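Local coordinates for protein aromatic amino acid exporter YddG (Starkeya novella, PDB 5I20) that exports amino acids across the bacterial inner membrane with broad specificity, carrying threonine, methionine, lysine and glutamate among others, at residues 16-21 against 245-250; 68-73 against 164-169; 74-79 against 190-195; 94-99 against 141-146; 172-177 against 231-236. All blocks are in the same frame, centred on the assembly; numbering follows the deposited sequence.

Interaction 1 (16-21 against 245-250). With OLC ((2R)-2,3-dihydroxypropyl (9Z)-octadec-9-enoate), chain G.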
# COMPACT_ATOMS: atom_id res chain seq x y z
N LEU A 16 3.65 1.55 8.47
CA LEU A 16 4.89 1.10 7.85
C LEU A 16 5.03 1.61 6.42
O LEU A 16 6.14 1.93 5.98
CB LEU A 16 4.98 -0.43 7.89
CG LEU A 16 5.27 -1.05 9.27
CD1 LEU A 16 5.06 -2.55 9.25
CD2 LEU A 16 6.69 -0.72 9.72
N TRP A 17 3.92 1.70 5.70
CA TRP A 17 3.95 2.21 4.33
C TRP A 17 4.19 3.72 4.30
O TRP A 17 4.59 4.27 3.28
CB TRP A 17 2.65 1.86 3.60
CG TRP A 17 2.50 0.39 3.36
CD1 TRP A 17 3.50 -0.52 3.20
CD2 TRP A 17 1.27 -0.35 3.28
NE1 TRP A 17 2.98 -1.78 3.01
CE2 TRP A 17 1.61 -1.70 3.06
CE3 TRP A 17 -0.08 0.00 3.37
CZ2 TRP A 17 0.65 -2.70 2.92
CZ3 TRP A 17 -1.03 -0.99 3.23
CH2 TRP A 17 -0.66 -2.33 3.01
N SER A 18 3.95 4.38 5.43
CA SER A 18 4.21 5.81 5.55
C SER A 18 5.70 6.12 5.54
O SER A 18 6.10 7.25 5.25
CB SER A 18 3.57 6.36 6.83
OG SER A 18 2.18 6.12 6.87
N THR A 19 6.53 5.13 5.85
CA THR A 19 7.98 5.34 5.93
C THR A 19 8.70 5.14 4.59
O THR A 19 9.92 5.30 4.52
CB THR A 19 8.64 4.39 6.97
OG1 THR A 19 8.63 3.04 6.48
CG2 THR A 19 7.91 4.45 8.31
N LEU A 20 7.94 4.80 3.55
CA LEU A 20 8.52 4.49 2.24
C LEU A 20 9.34 5.63 1.65
O LEU A 20 10.46 5.41 1.16
CB LEU A 20 7.41 4.11 1.26
CG LEU A 20 6.85 2.70 1.40
CD1 LEU A 20 5.73 2.46 0.40
CD2 LEU A 20 7.96 1.68 1.23
N ALA A 21 8.79 6.84 1.68
CA ALA A 21 9.45 8.00 1.08
C ALA A 21 10.77 8.33 1.79
O ALA A 21 11.66 8.94 1.20
CB ALA A 21 8.53 9.21 1.12
N TYR A 245 -5.63 6.76 3.76
CA TYR A 245 -5.23 8.12 3.37
C TYR A 245 -4.42 8.83 4.45
O TYR A 245 -4.05 9.99 4.29
CB TYR A 245 -6.46 8.97 3.00
CG TYR A 245 -7.00 8.66 1.63
CD1 TYR A 245 -6.19 8.72 0.51
CD2 TYR A 245 -8.33 8.27 1.47
CE1 TYR A 245 -6.68 8.42 -0.74
CE2 TYR A 245 -8.83 7.97 0.22
CZ TYR A 245 -8.00 8.05 -0.88
OH TYR A 245 -8.50 7.75 -2.13
N ALA A 246 -4.14 8.15 5.56
CA ALA A 246 -3.24 8.72 6.55
C ALA A 246 -1.79 8.58 6.10
O ALA A 246 -0.93 9.35 6.51
CB ALA A 246 -3.44 8.06 7.91
N ALA A 247 -1.53 7.60 5.23
CA ALA A 247 -0.17 7.31 4.78
C ALA A 247 0.51 8.49 4.08
O ALA A 247 1.66 8.79 4.40
CB ALA A 247 -0.16 6.08 3.88
N PRO A 248 -0.17 9.17 3.14
CA PRO A 248 0.50 10.34 2.54
C PRO A 248 0.79 11.45 3.54
O PRO A 248 1.85 12.08 3.46
CB PRO A 248 -0.50 10.82 1.48
CG PRO A 248 -1.29 9.60 1.14
CD PRO A 248 -1.43 8.86 2.44
N VAL A 249 -0.12 11.68 4.48
CA VAL A 249 0.06 12.72 5.49
C VAL A 249 1.18 12.36 6.46
O VAL A 249 2.05 13.18 6.75
CB VAL A 249 -1.24 12.97 6.28
CG1 VAL A 249 -0.98 13.95 7.42
CG2 VAL A 249 -2.33 13.49 5.36
N LEU A 250 1.14 11.13 6.97
CA LEU A 250 2.17 10.67 7.89
C LEU A 250 3.53 10.63 7.19
O LEU A 250 4.55 10.93 7.81
CB LEU A 250 1.81 9.29 8.44
CG LEU A 250 0.67 9.26 9.46
CD1 LEU A 250 0.27 7.83 9.79
CD2 LEU A 250 1.06 10.01 10.73
C10 OLC G . -0.05 0.02 -1.08
C9 OLC G . 0.94 -0.63 -0.18
C11 OLC G . 0.11 -0.13 -2.56
C8 OLC G . 2.08 -1.40 -0.75
C16 OLC G . 1.81 4.39 -4.06
C12 OLC G . -0.45 1.07 -3.25
C7 OLC G . 3.33 -0.58 -0.71
C15 OLC G . 1.67 3.20 -4.96
C13 OLC G . 0.25 1.25 -4.55
C6 OLC G . 4.47 -1.38 -1.24
C14 OLC G . 0.27 2.70 -4.92
C5 OLC G . 5.08 -0.68 -2.41
C4 OLC G . 6.43 -1.24 -2.69
C3 OLC G . 7.11 -0.41 -3.73
C2 OLC G . 8.53 -0.84 -3.86

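Interaction 2 (68-73 against 164-169)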
# COMPACT_ATOMS: atom_id res chain seq x y z
N TRP A 68 -3.09 -18.90 -4.93
CA TRP A 68 -1.88 -18.41 -5.56
C TRP A 68 -2.16 -17.37 -6.64
O TRP A 68 -1.37 -16.45 -6.84
CB TRP A 68 -1.09 -19.57 -6.17
CG TRP A 68 -0.62 -20.54 -5.14
CD1 TRP A 68 -1.11 -21.79 -4.91
CD2 TRP A 68 0.42 -20.34 -4.18
NE1 TRP A 68 -0.43 -22.39 -3.88
CE2 TRP A 68 0.52 -21.51 -3.41
CE3 TRP A 68 1.29 -19.27 -3.91
CZ2 TRP A 68 1.44 -21.65 -2.38
CZ3 TRP A 68 2.20 -19.42 -2.88
CH2 TRP A 68 2.27 -20.60 -2.13
N VAL A 69 -3.27 -17.53 -7.35
CA VAL A 69 -3.66 -16.56 -8.37
C VAL A 69 -3.94 -15.22 -7.69
O VAL A 69 -3.53 -14.17 -8.17
CB VAL A 69 -4.89 -17.03 -9.17
CG1 VAL A 69 -5.45 -15.90 -10.01
CG2 VAL A 69 -4.52 -18.21 -10.06
N HIS A 70 -4.63 -15.29 -6.56
CA HIS A 70 -4.97 -14.11 -5.77
C HIS A 70 -3.74 -13.39 -5.23
O HIS A 70 -3.58 -12.19 -5.41
CB HIS A 70 -5.90 -14.52 -4.62
CG HIS A 70 -6.02 -13.51 -3.53
ND1 HIS A 70 -5.45 -13.68 -2.29
CD2 HIS A 70 -6.65 -12.31 -3.49
CE1 HIS A 70 -5.72 -12.63 -1.53
NE2 HIS A 70 -6.45 -11.79 -2.24
N GLY A 71 -2.85 -14.14 -4.58
CA GLY A 71 -1.69 -13.56 -3.94
C GLY A 71 -0.60 -13.10 -4.88
O GLY A 71 -0.08 -11.99 -4.75
N ILE A 72 -0.24 -13.96 -5.84
CA ILE A 72 0.80 -13.62 -6.81
C ILE A 72 0.27 -12.59 -7.80
O ILE A 72 0.96 -11.63 -8.14
CB ILE A 72 1.29 -14.86 -7.57
CG1 ILE A 72 1.85 -15.89 -6.58
CG2 ILE A 72 2.35 -14.49 -8.59
CD1 ILE A 72 2.20 -17.22 -7.21
N GLY A 73 -0.96 -12.79 -8.26
CA GLY A 73 -1.60 -11.84 -9.15
C GLY A 73 -1.80 -10.51 -8.47
O GLY A 73 -1.74 -9.46 -9.10
N SER A 164 -6.55 -2.83 -4.78
CA SER A 164 -7.84 -2.71 -4.11
C SER A 164 -8.61 -4.02 -4.13
O SER A 164 -9.25 -4.40 -3.14
CB SER A 164 -8.69 -1.62 -4.75
OG SER A 164 -8.09 -0.35 -4.58
N VAL A 165 -8.58 -4.71 -5.27
CA VAL A 165 -9.29 -5.97 -5.39
C VAL A 165 -8.58 -7.02 -4.55
O VAL A 165 -9.22 -7.76 -3.81
CB VAL A 165 -9.41 -6.42 -6.86
CG1 VAL A 165 -9.85 -7.88 -6.95
CG2 VAL A 165 -10.39 -5.53 -7.60
N TYR A 166 -7.25 -7.07 -4.64
CA TYR A 166 -6.46 -7.96 -3.81
C TYR A 166 -6.79 -7.80 -2.32
O TYR A 166 -6.94 -8.78 -1.60
CB TYR A 166 -4.96 -7.72 -4.02
CG TYR A 166 -4.10 -8.39 -2.98
CD1 TYR A 166 -3.81 -9.75 -3.06
CD2 TYR A 166 -3.59 -7.67 -1.91
CE1 TYR A 166 -3.04 -10.37 -2.10
CE2 TYR A 166 -2.81 -8.28 -0.95
CZ TYR A 166 -2.54 -9.63 -1.05
OH TYR A 166 -1.76 -10.24 -0.09
N SER A 167 -6.89 -6.55 -1.88
CA SER A 167 -7.17 -6.26 -0.47
C SER A 167 -8.56 -6.71 -0.05
O SER A 167 -8.72 -7.40 0.95
CB SER A 167 -7.01 -4.76 -0.20
OG SER A 167 -5.68 -4.33 -0.46
N VAL A 168 -9.57 -6.29 -0.81
CA VAL A 168 -10.95 -6.63 -0.51
C VAL A 168 -11.19 -8.14 -0.65
O VAL A 168 -11.88 -8.74 0.17
CB VAL A 168 -11.93 -5.85 -1.41
CG1 VAL A 168 -13.35 -6.35 -1.23
CG2 VAL A 168 -11.84 -4.36 -1.11
N ALA A 169 -10.62 -8.74 -1.69
CA ALA A 169 -10.81 -10.17 -1.94
C ALA A 169 -10.08 -11.04 -0.93
O ALA A 169 -10.32 -12.24 -0.85
CB ALA A 169 -10.37 -10.53 -3.36

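Interaction 3 (74-79 against 190-195). With OLC ((2R)-2,3-dihydroxypropyl (9Z)-octadec-9-enoate), chain G.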
# COMPACT_ATOMS: atom_id res chain seq x y z
N GLY A 74 -2.03 -10.54 -7.16
CA GLY A 74 -2.24 -9.33 -6.40
C GLY A 74 -0.95 -8.55 -6.22
O GLY A 74 -0.80 -7.45 -6.75
N LEU A 75 -0.02 -9.13 -5.47
CA LEU A 75 1.22 -8.44 -5.12
C LEU A 75 2.07 -8.09 -6.33
O LEU A 75 2.52 -6.95 -6.46
CB LEU A 75 2.04 -9.29 -4.14
CG LEU A 75 1.38 -9.55 -2.79
CD1 LEU A 75 2.42 -10.04 -1.79
CD2 LEU A 75 0.67 -8.31 -2.26
N PHE A 76 2.29 -9.04 -7.23
CA PHE A 76 3.13 -8.76 -8.39
C PHE A 76 2.41 -7.85 -9.38
O PHE A 76 3.03 -6.98 -9.99
CB PHE A 76 3.56 -10.05 -9.10
CG PHE A 76 4.40 -9.80 -10.33
CD1 PHE A 76 5.75 -9.51 -10.21
CD2 PHE A 76 3.83 -9.85 -11.59
CE1 PHE A 76 6.52 -9.28 -11.34
CE2 PHE A 76 4.60 -9.62 -12.72
CZ PHE A 76 5.94 -9.34 -12.60
N GLY A 77 1.11 -8.07 -9.54
CA GLY A 77 0.30 -7.28 -10.45
C GLY A 77 0.39 -5.78 -10.25
O GLY A 77 0.74 -5.05 -11.17
N TYR A 78 0.09 -5.31 -9.04
CA TYR A 78 0.04 -3.88 -8.80
C TYR A 78 1.45 -3.28 -8.82
O TYR A 78 1.62 -2.10 -9.13
CB TYR A 78 -0.68 -3.57 -7.48
CG TYR A 78 0.19 -3.59 -6.24
CD1 TYR A 78 0.42 -4.77 -5.55
CD2 TYR A 78 0.76 -2.42 -5.75
CE1 TYR A 78 1.21 -4.79 -4.42
CE2 TYR A 78 1.55 -2.43 -4.63
CZ TYR A 78 1.77 -3.62 -3.96
OH TYR A 78 2.56 -3.63 -2.83
N HIS A 79 2.45 -4.10 -8.50
CA HIS A 79 3.85 -3.68 -8.60
C HIS A 79 4.27 -3.43 -10.05
O HIS A 79 4.89 -2.41 -10.35
CB HIS A 79 4.76 -4.75 -7.99
CG HIS A 79 5.18 -4.45 -6.59
ND1 HIS A 79 4.46 -4.88 -5.49
CD2 HIS A 79 6.24 -3.78 -6.10
CE1 HIS A 79 5.06 -4.48 -4.39
NE2 HIS A 79 6.14 -3.81 -4.73
N ALA A 190 10.60 -13.81 -7.06
CA ALA A 190 11.11 -14.65 -8.14
C ALA A 190 10.76 -14.06 -9.50
O ALA A 190 11.61 -14.00 -10.40
CB ALA A 190 10.58 -16.07 -8.02
N LEU A 191 9.52 -13.62 -9.65
CA LEU A 191 9.06 -12.99 -10.88
C LEU A 191 9.76 -11.65 -11.12
O LEU A 191 10.16 -11.34 -12.24
CB LEU A 191 7.55 -12.79 -10.86
CG LEU A 191 6.68 -14.05 -10.92
CD1 LEU A 191 5.21 -13.70 -10.75
CD2 LEU A 191 6.91 -14.79 -12.23
N SER A 192 9.92 -10.86 -10.06
CA SER A 192 10.59 -9.57 -10.16
C SER A 192 12.06 -9.76 -10.55
O SER A 192 12.65 -8.90 -11.20
CB SER A 192 10.50 -8.80 -8.85
OG SER A 192 9.14 -8.61 -8.47
N ALA A 193 12.63 -10.88 -10.14
CA ALA A 193 13.99 -11.22 -10.52
C ALA A 193 14.07 -11.45 -12.02
O ALA A 193 15.04 -11.04 -12.67
CB ALA A 193 14.47 -12.45 -9.77
N LEU A 194 13.05 -12.10 -12.57
CA LEU A 194 12.98 -12.35 -14.00
C LEU A 194 12.82 -11.05 -14.78
O LEU A 194 13.50 -10.82 -15.77
CB LEU A 194 11.84 -13.32 -14.32
CG LEU A 194 11.67 -13.70 -15.80
CD1 LEU A 194 12.85 -14.53 -16.28
CD2 LEU A 194 10.36 -14.43 -16.02
N CYS A 195 11.90 -10.20 -14.32
CA CYS A 195 11.68 -8.90 -14.94
C CYS A 195 12.93 -8.03 -14.90
O CYS A 195 13.12 -7.16 -15.74
CB CYS A 195 10.52 -8.16 -14.26
SG CYS A 195 8.86 -8.73 -14.74
C10 OLC G . -0.05 0.02 -1.08
C9 OLC G . 0.94 -0.63 -0.18
C11 OLC G . 0.11 -0.13 -2.56
C8 OLC G . 2.08 -1.40 -0.75
C16 OLC G . 1.81 4.39 -4.06
C12 OLC G . -0.45 1.07 -3.25
C7 OLC G . 3.33 -0.58 -0.71
C15 OLC G . 1.67 3.20 -4.96
C13 OLC G . 0.25 1.25 -4.55
C6 OLC G . 4.47 -1.38 -1.24
C14 OLC G . 0.27 2.70 -4.92
C5 OLC G . 5.08 -0.68 -2.41
C4 OLC G . 6.43 -1.24 -2.69
C3 OLC G . 7.11 -0.41 -3.73
C2 OLC G . 8.53 -0.84 -3.86

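Interaction 4 (94-99 against 141-146)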
# COMPACT_ATOMS: atom_id res chain seq x y z
N ALA A 94 1.29 10.08 -11.32
CA ALA A 94 1.19 8.63 -11.21
C ALA A 94 0.82 8.23 -9.78
O ALA A 94 -0.01 7.35 -9.57
CB ALA A 94 2.49 7.96 -11.62
N GLY A 95 1.44 8.89 -8.81
CA GLY A 95 1.17 8.62 -7.41
C GLY A 95 -0.23 9.00 -7.00
O GLY A 95 -0.87 8.30 -6.20
N LEU A 96 -0.73 10.11 -7.54
CA LEU A 96 -2.08 10.56 -7.24
C LEU A 96 -3.13 9.61 -7.81
O LEU A 96 -4.11 9.28 -7.14
CB LEU A 96 -2.32 11.98 -7.77
CG LEU A 96 -3.73 12.51 -7.53
CD1 LEU A 96 -4.04 12.56 -6.04
CD2 LEU A 96 -3.96 13.87 -8.17
N VAL A 97 -2.94 9.17 -9.05
CA VAL A 97 -3.89 8.26 -9.68
C VAL A 97 -3.90 6.93 -8.93
O VAL A 97 -4.97 6.41 -8.60
CB VAL A 97 -3.57 8.02 -11.17
CG1 VAL A 97 -4.43 6.90 -11.74
CG2 VAL A 97 -3.79 9.30 -11.96
N ALA A 98 -2.72 6.39 -8.63
CA ALA A 98 -2.63 5.15 -7.85
C ALA A 98 -3.30 5.28 -6.48
O ALA A 98 -3.87 4.31 -5.98
CB ALA A 98 -1.17 4.74 -7.68
N TYR A 99 -3.24 6.47 -5.89
CA TYR A 99 -3.80 6.65 -4.55
C TYR A 99 -5.31 6.87 -4.57
O TYR A 99 -5.89 7.41 -3.63
CB TYR A 99 -3.10 7.79 -3.81
CG TYR A 99 -2.29 7.27 -2.64
CD1 TYR A 99 -2.92 6.86 -1.48
CD2 TYR A 99 -0.91 7.16 -2.72
CE1 TYR A 99 -2.20 6.37 -0.41
CE2 TYR A 99 -0.18 6.67 -1.65
CZ TYR A 99 -0.82 6.28 -0.50
OH TYR A 99 -0.11 5.79 0.57
N GLY A 141 5.89 22.67 -9.11
CA GLY A 141 5.29 22.67 -10.43
C GLY A 141 3.77 22.61 -10.41
O GLY A 141 3.11 23.29 -11.18
N GLY A 142 3.23 21.79 -9.51
CA GLY A 142 1.79 21.60 -9.43
C GLY A 142 1.36 20.38 -10.22
O GLY A 142 2.19 19.54 -10.59
N PHE A 143 0.06 20.26 -10.48
CA PHE A 143 -0.47 19.12 -11.22
C PHE A 143 -0.81 19.46 -12.66
O PHE A 143 -1.80 20.14 -12.94
CB PHE A 143 -1.71 18.56 -10.51
CG PHE A 143 -1.39 17.60 -9.41
CD1 PHE A 143 -0.23 16.84 -9.45
CD2 PHE A 143 -2.24 17.46 -8.32
CE1 PHE A 143 0.08 15.96 -8.43
CE2 PHE A 143 -1.94 16.58 -7.30
CZ PHE A 143 -0.78 15.82 -7.36
N GLY A 144 0.01 18.96 -13.59
CA GLY A 144 -0.21 19.17 -15.00
C GLY A 144 -0.42 17.87 -15.75
O GLY A 144 0.53 17.26 -16.24
N PHE A 145 -1.68 17.44 -15.84
CA PHE A 145 -2.03 16.22 -16.55
C PHE A 145 -2.03 16.45 -18.06
O PHE A 145 -2.85 17.21 -18.57
CB PHE A 145 -3.39 15.70 -16.09
CG PHE A 145 -3.37 15.08 -14.72
CD1 PHE A 145 -3.41 15.87 -13.58
CD2 PHE A 145 -3.31 13.70 -14.57
CE1 PHE A 145 -3.39 15.31 -12.32
CE2 PHE A 145 -3.30 13.13 -13.31
CZ PHE A 145 -3.33 13.93 -12.18
N ALA A 146 -1.12 15.78 -18.75
CA ALA A 146 -0.96 15.94 -20.19
C ALA A 146 -1.29 14.65 -20.93
O ALA A 146 -0.97 13.56 -20.45
CB ALA A 146 0.45 16.40 -20.52

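Interaction 5 (172-177 against 231-236)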
# COMPACT_ATOMS: atom_id res chain seq x y z
N ARG A 172 -12.27 -12.93 1.42
CA ARG A 172 -12.83 -14.17 0.87
C ARG A 172 -11.95 -15.36 1.23
O ARG A 172 -12.44 -16.47 1.46
CB ARG A 172 -12.99 -14.05 -0.65
CG ARG A 172 -13.25 -15.36 -1.38
CD ARG A 172 -13.71 -15.12 -2.81
NE ARG A 172 -15.14 -15.38 -2.97
CZ ARG A 172 -15.82 -15.14 -4.09
NH1 ARG A 172 -15.21 -14.62 -5.15
NH2 ARG A 172 -17.12 -15.41 -4.14
N PHE A 173 -10.64 -15.12 1.31
CA PHE A 173 -9.69 -16.15 1.69
C PHE A 173 -9.34 -16.06 3.18
O PHE A 173 -8.20 -16.31 3.57
CB PHE A 173 -8.41 -16.04 0.86
CG PHE A 173 -8.64 -16.15 -0.62
CD1 PHE A 173 -8.73 -17.40 -1.22
CD2 PHE A 173 -8.76 -15.02 -1.41
CE1 PHE A 173 -8.94 -17.51 -2.59
CE2 PHE A 173 -8.97 -15.13 -2.77
CZ PHE A 173 -9.06 -16.37 -3.36
N ALA A 174 -10.33 -15.71 4.00
CA ALA A 174 -10.11 -15.53 5.43
C ALA A 174 -9.63 -16.81 6.12
O ALA A 174 -8.97 -16.74 7.16
CB ALA A 174 -11.37 -15.01 6.09
N ARG A 175 -9.96 -17.96 5.56
CA ARG A 175 -9.51 -19.23 6.12
C ARG A 175 -8.02 -19.45 5.89
O ARG A 175 -7.37 -20.19 6.63
CB ARG A 175 -10.30 -20.40 5.53
N VAL A 176 -7.47 -18.78 4.88
CA VAL A 176 -6.06 -18.93 4.53
C VAL A 176 -5.16 -18.23 5.55
O VAL A 176 -5.31 -17.03 5.79
CB VAL A 176 -5.77 -18.37 3.13
CG1 VAL A 176 -4.29 -18.50 2.80
CG2 VAL A 176 -6.61 -19.09 2.08
N PRO A 177 -4.21 -18.98 6.14
CA PRO A 177 -3.28 -18.46 7.15
C PRO A 177 -2.46 -17.27 6.66
O PRO A 177 -2.18 -17.16 5.47
CB PRO A 177 -2.36 -19.66 7.43
CG PRO A 177 -3.18 -20.85 7.07
CD PRO A 177 -4.02 -20.42 5.90
N GLY A 231 -5.78 -7.42 8.97
CA GLY A 231 -6.81 -6.39 8.94
C GLY A 231 -7.88 -6.65 7.89
O GLY A 231 -9.06 -6.40 8.12
N MET A 232 -7.47 -7.15 6.73
CA MET A 232 -8.42 -7.39 5.64
C MET A 232 -9.32 -8.59 5.93
O MET A 232 -10.47 -8.61 5.50
CB MET A 232 -7.68 -7.61 4.31
CG MET A 232 -7.08 -6.35 3.69
SD MET A 232 -8.29 -5.07 3.26
CE MET A 232 -8.07 -3.92 4.61
N LYS A 233 -8.80 -9.57 6.66
CA LYS A 233 -9.51 -10.82 6.90
C LYS A 233 -10.36 -10.81 8.18
O LYS A 233 -11.32 -11.56 8.28
CB LYS A 233 -8.53 -11.99 6.95
CG LYS A 233 -7.95 -12.35 5.60
CD LYS A 233 -6.94 -13.49 5.71
CE LYS A 233 -6.38 -13.84 4.35
NZ LYS A 233 -5.22 -14.77 4.43
N ARG A 234 -9.98 -9.97 9.13
CA ARG A 234 -10.62 -9.99 10.45
C ARG A 234 -10.99 -8.60 10.95
O ARG A 234 -11.73 -8.47 11.93
CB ARG A 234 -9.70 -10.67 11.47
CG ARG A 234 -9.60 -12.18 11.34
CD ARG A 234 -8.19 -12.63 11.65
NE ARG A 234 -8.14 -13.90 12.36
CZ ARG A 234 -7.02 -14.52 12.71
NH1 ARG A 234 -5.85 -13.98 12.40
NH2 ARG A 234 -7.07 -15.67 13.36
N GLY A 235 -10.46 -7.57 10.30
CA GLY A 235 -10.70 -6.21 10.74
C GLY A 235 -11.80 -5.52 9.96
O GLY A 235 -12.57 -6.16 9.25
N ASP A 236 -11.87 -4.20 10.11
CA ASP A 236 -12.87 -3.40 9.42
C ASP A 236 -12.30 -2.87 8.11
O ASP A 236 -11.58 -1.87 8.09
CB ASP A 236 -13.33 -2.25 10.32
CG ASP A 236 -14.62 -1.62 9.84
OD1 ASP A 236 -14.89 -1.63 8.63
OD2 ASP A 236 -15.37 -1.10 10.69

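Interaction 1 (16-21 against 245-250)
At the break between helix 3-17 and helix 20-27, Ser18 presses against Ala247 and Leu250 at the start of helix 246-258, so that an interrupted membrane helix meets the first turn of another. A type I beta turn from Trp17 to Leu20 carries the chain across the break. The two backbones come unusually near, Ser18 CA lying 4.7 Å from Ala247 CA, an approach that small residues such as serine and alanine allow. Ser18 sends OG over the partner helix, 3.4 Å from Ala247 CA and 3.6 Å from Leu250 CB. With OG anti to its own carbonyl carbon (chi1 -58°), the hydroxyl also bonds back to Ile14 O in the helix that precedes the turn. Inside the turn, Thr19 OG1 bonds to Leu16 O at 2.8 Å, an oxygen that Thr19 N also uses. The indole of Trp17 leads away from the contact and lies flat against the oleoyl chain of a bound lipid, with OLC C9 3.4 Å above the ring plane, while NE1 is held by Pro220 O. That lipid lies near the middle of the molecule, consistent with the large central cavity that binds substrates. The chemistry implies that the Ser18 side chain meets Ala247 and Leu250 through van der Waals contact, while its backbone adds a weak hydrogen bond from Ser251 OG to Ser18 O.

Interaction 2 (68-73 against 164-169)
The imidazole of His70 is sandwiched: Tyr166 lies over one face, its CD1 3.4 Å above the plane and toward the rim, and Phe173 stacks on the opposite face. The His70 and Tyr166 rings form an offset stack, with centroids 4.7 Å apart and planes tilted by 19°. At the edge of the phenol, near its plane, sits the carbonyl oxygen His70 O, where the weakly positive ring hydrogens suit it. The His70-Tyr166 pair belongs to the packing of two transmembrane helices, 65-88 and 150-169, whose short segments run at 137° to each other with axes 9.9 Å apart; Phe173 comes from the loop that follows the second. Both residues of the pair place CG anti to the backbone N, which throws the rings out into the space between the helices, where the two side chains cross at about a right angle. Histidine suits this place because it can stack and donate at once. Its NE2 gives a hydrogen bond of 3.1 Å to Tyr166 O, nearly straight at 160°, lying in the carbonyl plane and on a lone pair. The same oxygen also accepts from Ser170 OG, so two side chains grip one carbonyl near the end of helix 150-169. The bond and the stack together fix the rotation of the imidazole. Small residues let the aromatic pair fit: the methyl of Ala169 rests near the imidazole, and Gly71, without a side chain, brings its CA to 3.9 Å from Tyr166 CE1.

Interaction 3 (74-79 against 190-195)
On the helix that faces Leu191 and Cys195 through Phe76, a side-chain hydrogen bond runs from His79 ND1 back to Leu75 O, 3.0 Å long with an N-H...O angle of 148°. The carbonyl oxygen lies close to the imidazole plane, although the donor is tilted from the plane of the carbonyl itself. This bond pins the histidine ring along its own helix and leaves NE2 beside the bound lipid, 3.3 Å from OLC C4. Tyr78 meets the same oleoyl chain with its hydroxyl, OH lying 3.1 Å from OLC C8. Helices 65-88 and 181-199, both membrane-spanning, run in roughly the same direction here with axes 11.0 Å apart, a gap that a large side chain can span. Phe76 does so: its CG is anti to the backbone N, and the ring stands straight out toward the partner helix. Leu191 lies over one face, with its CB 4.0 Å from the centroid of the Phe76 ring and 27° off the normal, a CH-pi contact; its CD1 lies over the same face, 4.0 Å above the ring plane, on the CG side. The rim of the ring meets more polarisable or polar atoms. Cys195 SG makes a sulfur-aromatic contact, 5.0 Å from the Phe76 centroid and 88° off the normal, which puts it at the edge, nearest CZ. Ser192 OG, 3.9 Å from Phe76 CD1, also lies near the ring plane, and its hydroxyl is hydrogen-bonded to Thr188 O one turn earlier in helix 181-199.

Interaction 4 (94-99 against 141-146)
Leu96 and Val97 on helix 91-98 meet the rings of Phe143 and Phe145 on the loop 141-146, and every touch between them is apolar. The closest joins Leu96 to Phe143, with Leu96 CD2 3.5 Å from Phe143 CE2. Leu96 CG stands anti to the backbone N (chi1 178°), which carries the branched end out from the helix toward the loop. A second group of contacts gathers at the edge of Phe145, where two methyls lie near the ring plane: Leu96 CD2 is 4.1 Å from Phe145 CZ, and Val97 CG2 is 4.1 Å from Phe145 CE2. One branch of the leucine thus serves both phenylalanines. Gly142 has a positive phi of 95° with an extended psi, angles that only glycine takes easily, just before the chain presents Phe143. Beyond the rings, Ala146 N is held by Tyr153 OH at the start of helix 150-169. Phe143 also packs on Leu136, which extends the apolar patch, while both rings touch the side chain of Glu93. Here a periplasmic loop folds back over a transmembrane helix and packs two phenylalanines on the second turn of helix 91-98, at the periplasmic side of the membrane.

Interaction 5 (172-177 against 231-236)
Lys233 lies along the turn 173-176 and fills most of the contact, its aliphatic chain extended beyond CG so that the ammonium reaches the far end of the turn. There the packing is tight: NZ donates to Val176 O at 2.6 Å, coming from 36° above the carbonyl plane and so away from its lone pairs. The same nitrogen forms a salt bridge with Asp229, one turn back on helix 224-234, so a backbone oxygen and a carboxylate share the charge. On the way, Lys233 CE passes 3.2 Å from Phe173 O, the acceptor of Val176 N at 2.9 Å that closes this type I beta turn, and Lys233 CD rests 3.8 Å from Ala174 CA. A long, flexible lysine suits this place, since its methylenes cover the turn while its end finds polar partners. The outer side is looser. The methyl of Ala174 makes only longer contacts, with CB 4.1 Å from Lys233 O, and the exposed Arg175 is not modelled beyond CB, which suggests mobility. The turn links helices 150-169 and 181-199 on the cytoplasmic side, Lys233 stands in the last turn of helix 224-234, and helix 65-88 packs against the turn through Val67, on Phe173 and Val176.

Interaction 1 is the buried one, lying nearest the centre; interactions 2 and 3 are partly buried, and interactions 4 and 5 lie at the surface, on opposite sides of the centre and about 32 Å apart between centres. Interactions 2 and 3 share helix 65-88 and touch through Tyr166 and Leu75. Interactions 2 and 5 meet where Phe173 stacks on His70, and interactions 1 and 4 where Tyr99 packs against Ala247 and Pro248 and its O probably accepts a hydrogen bond from Tyr245 OH. The same bound lipid touches interactions 1 and 3. Chemistry follows place: small residues in close packing at the centre, rings between helices farther out, phenylalanines on the periplasmic loop, and a charged lysine at the cytoplasmic one.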